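Local coordinates for spore coat polysaccharide biosynthesis protein SpsE (Bacillus subtilis, PDB 1VLI) that probably acts as an N-acylneuraminate-9-phosphate synthase-like enzyme in the biosynthesis of spore coat polysaccharide, at residues A[96-99]-A[100-104]. Residues are numbered along the deposited sequence; the frame is centred on the assembly and turned at random.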
HETATM    1  N   MSE A  96     -16.905   2.588   5.184  1.00 69.58           N
HETATM    2  CA  MSE A  96     -15.765   3.451   5.308  1.00 69.23           C
HETATM    3  C   MSE A  96     -15.250   3.521   6.715  1.00 65.39           C
HETATM    4  O   MSE A  96     -15.999   3.296   7.632  1.00 65.49           O
HETATM    5  CB  MSE A  96     -16.160   4.808   4.835  1.00 67.45           C
HETATM    6  CG  MSE A  96     -16.004   4.895   3.353  1.00 73.46           C
HETATM    7 SE   MSE A  96     -16.663   6.565   2.781  1.00 86.40          SE
HETATM    8  CE  MSE A  96     -15.328   7.810   3.848  1.00 97.50           C
ATOM      9  N   GLU A  97     -13.961   3.814   6.891  1.00 63.31           N
ATOM     10  CA  GLU A  97     -13.386   3.844   8.223  1.00 63.84           C
ATOM     11  C   GLU A  97     -13.766   5.066   9.013  1.00 64.21           C
ATOM     12  O   GLU A  97     -14.107   4.927  10.172  1.00 65.62           O
ATOM     13  CB  GLU A  97     -11.859   3.680   8.228  1.00 63.99           C
ATOM     14  CG  GLU A  97     -11.409   2.266   8.583  1.00 73.58           C
ATOM     15  CD  GLU A  97     -11.628   1.919  10.048  1.00 79.89           C
ATOM     16  OE1 GLU A  97     -11.558   2.841  10.891  1.00 79.44           O
ATOM     17  OE2 GLU A  97     -11.866   0.721  10.356  1.00 85.25           O
HETATM   18  N   MSE A  98     -13.671   6.257   8.424  1.00 64.25           N
HETATM   19  CA  MSE A  98     -14.033   7.486   9.137  1.00 65.07           C
HETATM   20  C   MSE A  98     -15.369   7.993   8.614  1.00 62.44           C
HETATM   21  O   MSE A  98     -15.698   7.732   7.455  1.00 63.95           O
HETATM   22  CB  MSE A  98     -12.985   8.560   8.917  1.00 65.57           C
HETATM   23  CG  MSE A  98     -11.583   8.177   9.321  1.00 69.19           C
HETATM   24 SE   MSE A  98     -10.270   9.506   8.673  1.00 69.34          SE
HETATM   25  CE  MSE A  98     -10.291   8.999   6.704  1.00 55.97           C
ATOM     26  N   PRO A  99     -16.140   8.712   9.438  1.00 59.84           N
ATOM     27  CA  PRO A  99     -17.404   9.313   8.964  1.00 57.71           C
ATOM     28  C   PRO A  99     -17.201  10.223   7.741  1.00 57.52           C
ATOM     29  O   PRO A  99     -16.299  11.055   7.729  1.00 56.64           O
ATOM     30  CB  PRO A  99     -17.878  10.136  10.165  1.00 53.58           C
ATOM     31  CG  PRO A  99     -17.269   9.441  11.332  1.00 56.11           C
ATOM     32  CD  PRO A  99     -15.892   9.016  10.862  1.00 58.46           C
ATOM     33  N   ALA A 100     -18.038  10.038   6.723  1.00 57.94           N
ATOM     34  CA  ALA A 100     -17.965  10.815   5.498  1.00 58.50           C
ATOM     35  C   ALA A 100     -17.938  12.336   5.719  1.00 60.37           C
ATOM     36  O   ALA A 100     -17.347  13.069   4.910  1.00 60.29           O
ATOM     37  CB  ALA A 100     -19.102  10.426   4.578  1.00 58.42           C
ATOM     38  N   GLU A 101     -18.541  12.811   6.810  1.00 60.25           N
ATOM     39  CA  GLU A 101     -18.553  14.251   7.068  1.00 62.72           C
ATOM     40  C   GLU A 101     -17.226  14.792   7.561  1.00 62.30           C
ATOM     41  O   GLU A 101     -17.067  16.017   7.690  1.00 62.21           O
ATOM     42  CB  GLU A 101     -19.704  14.692   7.985  1.00 64.83           C
ATOM     43  CG  GLU A 101     -19.704  14.137   9.406  1.00 75.08           C
ATOM     44  CD  GLU A 101     -20.459  12.811   9.571  1.00 85.24           C
ATOM     45  OE1 GLU A 101     -20.845  12.143   8.559  1.00 74.42           O
ATOM     46  OE2 GLU A 101     -20.658  12.433  10.755  1.00 88.88           O
ATOM     47  N   TRP A 102     -16.281  13.891   7.834  1.00 59.35           N
ATOM     48  CA  TRP A 102     -14.927  14.289   8.244  1.00 59.19           C
ATOM     49  C   TRP A 102     -14.072  14.760   7.080  1.00 56.59           C
ATOM     50  O   TRP A 102     -13.234  15.630   7.258  1.00 58.21           O
ATOM     51  CB  TRP A 102     -14.189  13.124   8.885  1.00 59.96           C
ATOM     52  CG  TRP A 102     -14.540  12.798  10.295  1.00 62.73           C
ATOM     53  CD1 TRP A 102     -15.672  13.163  10.986  1.00 61.46           C
ATOM     54  CD2 TRP A 102     -13.771  11.987  11.190  1.00 61.13           C
ATOM     55  NE1 TRP A 102     -15.637  12.641  12.257  1.00 57.08           N
ATOM     56  CE2 TRP A 102     -14.480  11.912  12.407  1.00 69.62           C
ATOM     57  CE3 TRP A 102     -12.558  11.302  11.083  1.00 65.61           C
ATOM     58  CZ2 TRP A 102     -14.002  11.187  13.508  1.00 65.50           C
ATOM     59  CZ3 TRP A 102     -12.088  10.589  12.175  1.00 65.70           C
ATOM     60  CH2 TRP A 102     -12.809  10.535  13.369  1.00 64.90           C
ATOM     61  N   ILE A 103     -14.310  14.199   5.899  1.00 55.97           N
ATOM     62  CA  ILE A 103     -13.354  14.191   4.794  1.00 56.64           C
ATOM     63  C   ILE A 103     -12.985  15.566   4.221  1.00 58.39           C
ATOM     64  O   ILE A 103     -11.795  15.895   4.135  1.00 62.08           O
ATOM     65  CB  ILE A 103     -13.819  13.192   3.693  1.00 56.24           C
ATOM     66  CG1 ILE A 103     -14.011  11.781   4.286  1.00 57.31           C
ATOM     67  CG2 ILE A 103     -12.844  13.164   2.525  1.00 57.33           C
ATOM     68  CD1 ILE A 103     -12.724  11.104   4.870  1.00 53.73           C
ATOM     69  N   LEU A 104     -13.968  16.372   3.835  1.00 58.42           N
ATOM     70  CA  LEU A 104     -13.675  17.746   3.364  1.00 59.59           C
ATOM     71  C   LEU A 104     -12.920  18.583   4.416  1.00 60.25           C
ATOM     72  O   LEU A 104     -11.857  19.146   4.098  1.00 60.46           O
ATOM     73  CB  LEU A 104     -14.928  18.464   2.819  1.00 56.33           C
ATOM     74  CG  LEU A 104     -15.568  17.730   1.615  1.00 61.79           C
ATOM     75  CD1 LEU A 104     -16.669  18.540   0.939  1.00 57.54           C
ATOM     76  CD2 LEU A 104     -14.528  17.290   0.566  1.00 51.61           C
TER
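P99 lies over one face of the W102 indole, and a CH-pi contact follows from the geometry: CD of P99 is 3.7 Å from the centroid of the five-membered ring of W102, only 16° off the ring normal. The selenium of selenomethionine M98 approaches the same indole at its edge, with SE 5.0 Å from the centroid of the six-membered ring of W102 and 77° off the normal, a Met-aromatic contact, while M98 CB packs 3.5 Å from W102 CE3. Bent at chi3 (-74°), the M98 chain brings CE within 3.7 Å of I103 CD1. With W102 cut back to an alanine, the P99 ring and the M98 side chain would probably lose the aromatic surface they share, opening a gap between them. One backbone hydrogen bond spans the turn, from W102 N to P99 O (2.8 Å), with the donor above the carbonyl plane. It closes the turn from P99 to W102 at the start of the region that runs into helix 103-112. This loop follows helix 89-92 and leads into helix 103-112 of the TIM-barrel NeuB domain; H39 meets W102 edge-to-face, and M98 touches M65 in the loop after strand 60-63.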